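Local coordinates for calcium homeostasis modulator protein 5 (Homo sapiens, PDB 7D60) that assembles into undecameric, cone-shaped large-pore channels with cation channel activity, whose gating and ion conductance are likely regulated by membrane lipids, at the 1,2-dioctanoyl-sn-glycero-3-phosphate site and the interface of chains A and B. Sequence-based numbering; all coordinates share one arbitrary frame. Chains: chain A/B, Calcium homeostasis modulator protein 5.

Contact 1: the 1,2-dioctanoyl-sn-glycero-3-phosphate site. Residues chain A 32, 121, 176; chain B 33, 37, 40. With PA8 (1,2-dioctanoyl-sn-glycero-3-phosphate), chain C.
The dioctanoyl phosphatidic acid PA8 lies in a cleft between two neighbouring subunits and illustrates how a membrane channel can use a lipid as part of its subunit seam. Its phosphate is approached from chain B by B:Lys40, whose NZ forms a long salt bridge, and a weak hydrogen bond at best, with phosphate oxygen O1 at 3.4 Å. The backbone carbonyl O of B:Val37 comes within 3.0 Å of the same O1; both can only accept unless the phosphate carries a proton, and at this resolution the spacing should not be weighed further. On the glycerol, A:Arg32 meets the lipid with its inner atoms: NE sits 2.9 Å from the ester oxygen O7, but its N-H points elsewhere, and glycerol C2 lies over one guanidinium face toward the rim. The contact is therefore packing, with the positive charge likely to favour the anionic lipid at longer range. From the opposite side, B:Val37 CG1 presses on ester carbon C12 at 3.6 Å, so the ester is clamped between subunits. B:Leu33 extends the apolar wall, CD2 meeting C16 of an acyl chain at 3.9 Å, while A:Asn121 OD1 abuts glycerol C1 at 3.4 Å. An alanine in place of A:Arg32 would probably loosen the ester region by removing this flat cover and weaken the electrostatic attraction for the lipid. Torsions set these positions: A:Arg32 starts with CG anti to its carbonyl carbon (chi1 -57°) and bends at chi2 and chi3. B:Lys40 starts in the crowded position (chi1 43°) and bends near its tip, which carries NZ to the phosphate. Behind it, A:Gln176 crosses the lysine chain at about a right angle, its OE1 3.4 Å from B:Lys40 CG. In the fold, helix 15-38, the S1 segment, contributes from both subunits, and helix 168-203 of chain A backs the phosphate end near the extracellular side.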
ATOM      1  N   ARG A  32      10.717   7.052 -35.258  1.00 57.06           N
ATOM      2  CA  ARG A  32       9.401   6.433 -35.209  1.00 57.06           C
ATOM      3  C   ARG A  32       8.304   7.433 -34.892  1.00 57.06           C
ATOM      4  O   ARG A  32       7.133   7.148 -35.145  1.00 57.06           O
ATOM      5  CB  ARG A  32       9.381   5.310 -34.177  1.00 57.06           C
ATOM      6  CG  ARG A  32      10.425   4.254 -34.424  1.00 57.06           C
ATOM      7  CD  ARG A  32      10.204   3.601 -35.762  1.00 57.06           C
ATOM      8  NE  ARG A  32       8.854   3.064 -35.872  1.00 57.06           N
ATOM      9  CZ  ARG A  32       8.090   3.180 -36.951  1.00 57.06           C
ATOM     10  NH1 ARG A  32       8.543   3.814 -38.022  1.00 57.06           N
ATOM     11  NH2 ARG A  32       6.873   2.658 -36.960  1.00 57.06           N
ATOM     12  N   ASN A 121      13.964   1.793 -41.802  1.00 46.28           N
ATOM     13  CA  ASN A 121      12.514   1.898 -41.704  1.00 46.28           C
ATOM     14  C   ASN A 121      12.103   2.552 -43.018  1.00 46.28           C
ATOM     15  O   ASN A 121      12.031   3.778 -43.119  1.00 46.28           O
ATOM     16  CB  ASN A 121      12.109   2.713 -40.474  1.00 46.28           C
ATOM     17  CG  ASN A 121      10.647   3.097 -40.473  1.00 46.28           C
ATOM     18  OD1 ASN A 121       9.794   2.335 -40.029  1.00 46.28           O
ATOM     19  ND2 ASN A 121      10.351   4.292 -40.961  1.00 46.28           N
ATOM     20  N   GLN A 176      10.766  -1.320 -50.311  1.00 38.44           N
ATOM     21  CA  GLN A 176      11.065  -1.369 -48.890  1.00 38.44           C
ATOM     22  C   GLN A 176      12.266  -2.252 -48.587  1.00 38.44           C
ATOM     23  O   GLN A 176      12.849  -2.137 -47.507  1.00 38.44           O
ATOM     24  CB  GLN A 176       9.828  -1.864 -48.142  1.00 38.44           C
ATOM     25  CG  GLN A 176       9.750  -1.549 -46.664  1.00 38.44           C
ATOM     26  CD  GLN A 176      10.016  -2.761 -45.798  1.00 38.44           C
ATOM     27  OE1 GLN A 176       9.963  -3.896 -46.265  1.00 38.44           O
ATOM     28  NE2 GLN A 176      10.279  -2.527 -44.519  1.00 38.44           N
TER
ATOM     29  N   LEU B  33      14.032  -9.070 -32.361  1.00 55.81           N
ATOM     30  CA  LEU B  33      13.525  -7.751 -32.701  1.00 55.81           C
ATOM     31  C   LEU B  33      13.720  -7.444 -34.179  1.00 55.81           C
ATOM     32  O   LEU B  33      12.951  -6.671 -34.753  1.00 55.81           O
ATOM     33  CB  LEU B  33      14.208  -6.700 -31.823  1.00 55.81           C
ATOM     34  CG  LEU B  33      13.714  -5.253 -31.811  1.00 55.81           C
ATOM     35  CD1 LEU B  33      13.718  -4.726 -30.394  1.00 55.81           C
ATOM     36  CD2 LEU B  33      14.593  -4.380 -32.685  1.00 55.81           C
ATOM     37  N   VAL B  37      10.020  -7.368 -36.382  1.00 54.37           N
ATOM     38  CA  VAL B  37       9.590  -5.995 -36.611  1.00 54.37           C
ATOM     39  C   VAL B  37      10.100  -5.458 -37.943  1.00 54.37           C
ATOM     40  O   VAL B  37       9.387  -4.740 -38.648  1.00 54.37           O
ATOM     41  CB  VAL B  37      10.046  -5.121 -35.424  1.00 54.37           C
ATOM     42  CG1 VAL B  37       9.482  -3.739 -35.530  1.00 54.37           C
ATOM     43  CG2 VAL B  37       9.622  -5.756 -34.116  1.00 54.37           C
ATOM     44  N   LYS B  40      10.955  -8.481 -43.554  1.00 43.76           N
ATOM     45  CA  LYS B  40       9.855  -9.025 -44.336  1.00 43.76           C
ATOM     46  C   LYS B  40      10.369  -9.302 -45.738  1.00 43.76           C
ATOM     47  O   LYS B  40      10.740  -8.381 -46.469  1.00 43.76           O
ATOM     48  CB  LYS B  40       8.637  -8.092 -44.335  1.00 43.76           C
ATOM     49  CG  LYS B  40       8.919  -6.614 -44.515  1.00 43.76           C
ATOM     50  CD  LYS B  40       7.653  -5.806 -44.333  1.00 43.76           C
ATOM     51  CE  LYS B  40       7.232  -5.780 -42.874  1.00 43.76           C
ATOM     52  NZ  LYS B  40       8.205  -5.038 -42.025  1.00 43.76           N
TER
HETATM   53  O1  PA8 C 305       7.332  -2.800 -39.657  1.00 66.22           O
HETATM   54  O2  PA8 C 305       9.056  -1.521 -40.883  1.00 66.22           O
HETATM   55  P1  PA8 C 305       8.013  -1.460 -39.792  1.00 66.22           P
HETATM   56  O3  PA8 C 305       6.980  -0.417 -40.141  1.00 66.22           O
HETATM   57  O4  PA8 C 305       8.740  -1.069 -38.367  1.00 66.22           O
HETATM   58  C1  PA8 C 305      10.058  -0.603 -38.412  1.00 66.22           C
HETATM   59  C2  PA8 C 305      10.626  -0.523 -36.994  1.00 66.22           C
HETATM   60  C3  PA8 C 305      12.077  -0.051 -37.085  1.00 66.22           C
HETATM   61  O5  PA8 C 305      12.894  -0.795 -36.219  1.00 66.22           O
HETATM   62  C4  PA8 C 305      14.218  -0.334 -36.151  1.00 66.22           C
HETATM   63  O6  PA8 C 305      14.576   0.562 -36.839  1.00 66.22           O
HETATM   64  C5  PA8 C 305      15.224  -0.974 -35.199  1.00 66.22           C
HETATM   65  C6  PA8 C 305      16.657  -0.669 -35.630  1.00 66.22           C
HETATM   66  C7  PA8 C 305      17.649  -0.691 -34.471  1.00 66.22           C
HETATM   67  O7  PA8 C 305       9.881   0.394 -36.241  1.00 66.22           O
HETATM   68  C12 PA8 C 305       9.041  -0.137 -35.249  1.00 66.22           C
HETATM   69  O8  PA8 C 305       8.065  -0.736 -35.551  1.00 66.22           O
HETATM   70  C13 PA8 C 305       9.361   0.086 -33.772  1.00 66.22           C
HETATM   71  C14 PA8 C 305      10.381  -0.908 -33.227  1.00 66.22           C
HETATM   72  C15 PA8 C 305      11.681  -0.227 -32.803  1.00 66.22           C
HETATM   73  C16 PA8 C 305      12.531  -1.127 -31.909  1.00 66.22           C
HETATM   74  C17 PA8 C 305      12.156  -1.024 -30.433  1.00 66.22           C
HETATM   75  C18 PA8 C 305      13.272  -0.401 -29.599  1.00 66.22           C

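Contact 2: the interface of chains A and B. Residues chain A 255, 257, 261-262, 265, 281, 285; chain B 245-246.
Two consecutive phenylalanines at the end of helix 209-246 of chain B part company at their first torsion: B:Phe245 sets CG anti to its backbone N (chi1 179°), whereas B:Phe246 sets CG anti to its carbonyl carbon (chi1 -83°). The two torsions thus send neighbouring rings to separate apolar surfaces of chain A, a compact example of a helix end packed against the neighbouring subunit in a channel known to form an undecamer. A:Leu281, on helix 280-287, also holds CG anti to its backbone N (chi1 -167°), and its side chain crosses B:Phe245 at about a right angle. Its CD1 methyl rests over one face of the phenylalanine ring, 4.0 Å from the ring centroid, in a CH-pi contact displaced toward the rim. The far end of the ring reaches the short helix 259-264, and just beyond it the CB of A:Ala265 in the following loop meets CE1 of B:Phe245 at 4.1 Å. Small alanine side chains here are likely to let the aromatic tip come close to the backbone. A:Val285 adds a looser apolar flank near the base of B:Phe245.

B:Phe246 is the lesser partner. Its CD1 meets CD of A:Pro257 at 4.0 Å as the two side chains cross obliquely. That proline is itself braced within chain A, its CG lying 3.5 Å above the plane of the A:Trp262 ring, toward the rim. The tryptophan thus backs the proline and also lies beside B:Phe245, its CZ3 approaching CE2 of that ring at 4.4 Å. The contact is apolar, so shape rather than paired charges carries it. At the ring edge, in plane, the backbone O of A:Ala261 faces CE1 of B:Phe245 at 3.5 Å.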
ATOM      1  N   PRO A 255      46.946  42.245  -7.929  1.00 44.25           N
ATOM      2  CA  PRO A 255      47.823  41.735  -8.992  1.00 44.25           C
ATOM      3  C   PRO A 255      47.144  40.650  -9.820  1.00 44.25           C
ATOM      4  O   PRO A 255      46.663  39.645  -9.290  1.00 44.25           O
ATOM      5  CB  PRO A 255      49.030  41.185  -8.226  1.00 44.25           C
ATOM      6  CG  PRO A 255      48.520  40.892  -6.865  1.00 44.25           C
ATOM      7  CD  PRO A 255      47.378  41.817  -6.588  1.00 44.25           C
ATOM      8  N   PRO A 257      47.476  38.616 -13.935  1.00 35.74           N
ATOM      9  CA  PRO A 257      48.365  38.426 -15.086  1.00 35.74           C
ATOM     10  C   PRO A 257      48.090  39.442 -16.183  1.00 35.74           C
ATOM     11  O   PRO A 257      46.965  39.906 -16.361  1.00 35.74           O
ATOM     12  CB  PRO A 257      48.052  37.000 -15.553  1.00 35.74           C
ATOM     13  CG  PRO A 257      46.840  36.586 -14.831  1.00 35.74           C
ATOM     14  CD  PRO A 257      46.775  37.373 -13.581  1.00 35.74           C
ATOM     15  N   ALA A 261      50.340  37.605 -21.058  1.00 30.94           N
ATOM     16  CA  ALA A 261      50.363  36.289 -20.436  1.00 30.94           C
ATOM     17  C   ALA A 261      49.036  35.562 -20.576  1.00 30.94           C
ATOM     18  O   ALA A 261      49.011  34.330 -20.565  1.00 30.94           O
ATOM     19  CB  ALA A 261      50.731  36.408 -18.962  1.00 30.94           C
ATOM     20  N   TRP A 262      47.930  36.299 -20.687  1.00 27.95           N
ATOM     21  CA  TRP A 262      46.634  35.671 -20.921  1.00 27.95           C
ATOM     22  C   TRP A 262      46.556  35.086 -22.323  1.00 27.95           C
ATOM     23  O   TRP A 262      45.978  34.015 -22.523  1.00 27.95           O
ATOM     24  CB  TRP A 262      45.511  36.684 -20.732  1.00 27.95           C
ATOM     25  CG  TRP A 262      45.010  36.908 -19.341  1.00 27.95           C
ATOM     26  CD1 TRP A 262      45.076  38.066 -18.640  1.00 27.95           C
ATOM     27  CD2 TRP A 262      44.308  35.981 -18.513  1.00 27.95           C
ATOM     28  NE1 TRP A 262      44.489  37.917 -17.420  1.00 27.95           N
ATOM     29  CE2 TRP A 262      44.005  36.644 -17.315  1.00 27.95           C
ATOM     30  CE3 TRP A 262      43.919  34.653 -18.660  1.00 27.95           C
ATOM     31  CZ2 TRP A 262      43.331  36.029 -16.275  1.00 27.95           C
ATOM     32  CZ3 TRP A 262      43.253  34.044 -17.624  1.00 27.95           C
ATOM     33  CH2 TRP A 262      42.965  34.731 -16.449  1.00 27.95           C
ATOM     34  N   ALA A 265      48.930  31.846 -22.926  1.00 30.67           N
ATOM     35  CA  ALA A 265      48.445  30.616 -22.322  1.00 30.67           C
ATOM     36  C   ALA A 265      47.214  30.056 -23.014  1.00 30.67           C
ATOM     37  O   ALA A 265      46.681  29.040 -22.560  1.00 30.67           O
ATOM     38  CB  ALA A 265      48.131  30.845 -20.847  1.00 30.67           C
ATOM     39  N   LEU A 281      49.743  25.774 -20.717  1.00 34.27           N
ATOM     40  CA  LEU A 281      49.974  26.483 -19.470  1.00 34.27           C
ATOM     41  C   LEU A 281      51.189  25.940 -18.735  1.00 34.27           C
ATOM     42  O   LEU A 281      51.862  26.688 -18.027  1.00 34.27           O
ATOM     43  CB  LEU A 281      48.736  26.387 -18.585  1.00 34.27           C
ATOM     44  CG  LEU A 281      48.654  27.306 -17.377  1.00 34.27           C
ATOM     45  CD1 LEU A 281      48.871  28.727 -17.803  1.00 34.27           C
ATOM     46  CD2 LEU A 281      47.306  27.159 -16.733  1.00 34.27           C
ATOM     47  N   VAL A 285      54.851  28.449 -18.097  1.00 38.79           N
ATOM     48  CA  VAL A 285      55.386  28.563 -16.746  1.00 38.79           C
ATOM     49  C   VAL A 285      56.837  28.100 -16.703  1.00 38.79           C
ATOM     50  O   VAL A 285      57.694  28.764 -16.112  1.00 38.79           O
ATOM     51  CB  VAL A 285      54.492  27.780 -15.769  1.00 38.79           C
ATOM     52  CG1 VAL A 285      55.146  27.636 -14.420  1.00 38.79           C
ATOM     53  CG2 VAL A 285      53.179  28.492 -15.606  1.00 38.79           C
TER
ATOM     54  N   PHE B 245      51.388  31.051 -12.302  1.00 34.28           N
ATOM     55  CA  PHE B 245      50.808  31.826 -13.388  1.00 34.28           C
ATOM     56  C   PHE B 245      50.132  33.085 -12.875  1.00 34.28           C
ATOM     57  O   PHE B 245      50.327  34.166 -13.438  1.00 34.28           O
ATOM     58  CB  PHE B 245      49.809  30.973 -14.171  1.00 34.28           C
ATOM     59  CG  PHE B 245      49.138  31.705 -15.294  1.00 34.28           C
ATOM     60  CD1 PHE B 245      49.862  32.140 -16.386  1.00 34.28           C
ATOM     61  CD2 PHE B 245      47.779  31.957 -15.256  1.00 34.28           C
ATOM     62  CE1 PHE B 245      49.245  32.815 -17.413  1.00 34.28           C
ATOM     63  CE2 PHE B 245      47.159  32.634 -16.281  1.00 34.28           C
ATOM     64  CZ  PHE B 245      47.893  33.062 -17.359  1.00 34.28           C
ATOM     65  N   PHE B 246      49.356  32.971 -11.801  1.00 37.70           N
ATOM     66  CA  PHE B 246      48.635  34.120 -11.279  1.00 37.70           C
ATOM     67  C   PHE B 246      49.526  35.045 -10.470  1.00 37.70           C
ATOM     68  O   PHE B 246      49.327  36.264 -10.491  1.00 37.70           O
ATOM     69  CB  PHE B 246      47.466  33.650 -10.425  1.00 37.70           C
ATOM     70  CG  PHE B 246      46.255  33.313 -11.217  1.00 37.70           C
ATOM     71  CD1 PHE B 246      45.328  34.292 -11.528  1.00 37.70           C
ATOM     72  CD2 PHE B 246      46.049  32.025 -11.670  1.00 37.70           C
ATOM     73  CE1 PHE B 246      44.212  33.991 -12.264  1.00 37.70           C
ATOM     74  CE2 PHE B 246      44.935  31.717 -12.411  1.00 37.70           C
ATOM     75  CZ  PHE B 246      44.015  32.703 -12.707  1.00 37.70           C
TER

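About 58 Å separates the C-alpha centres of contact 1 and contact 2, yet both join chain A to chain B. They share no residue or helix: contact 1 draws on helix 15-38 of both subunits and helix 168-203 of A, toward the extracellular end of the membrane region, whereas contact 2 sets the end of helix 209-246 of B against the cytoplasmic C-terminal segments of A. One seam is thus largely lipid-mediated and the other direct protein packing. Repeated around the undecamer, the pair would tie neighbours together at two distant levels, so that lipid occupancy could alter one level while the other still links the subunits.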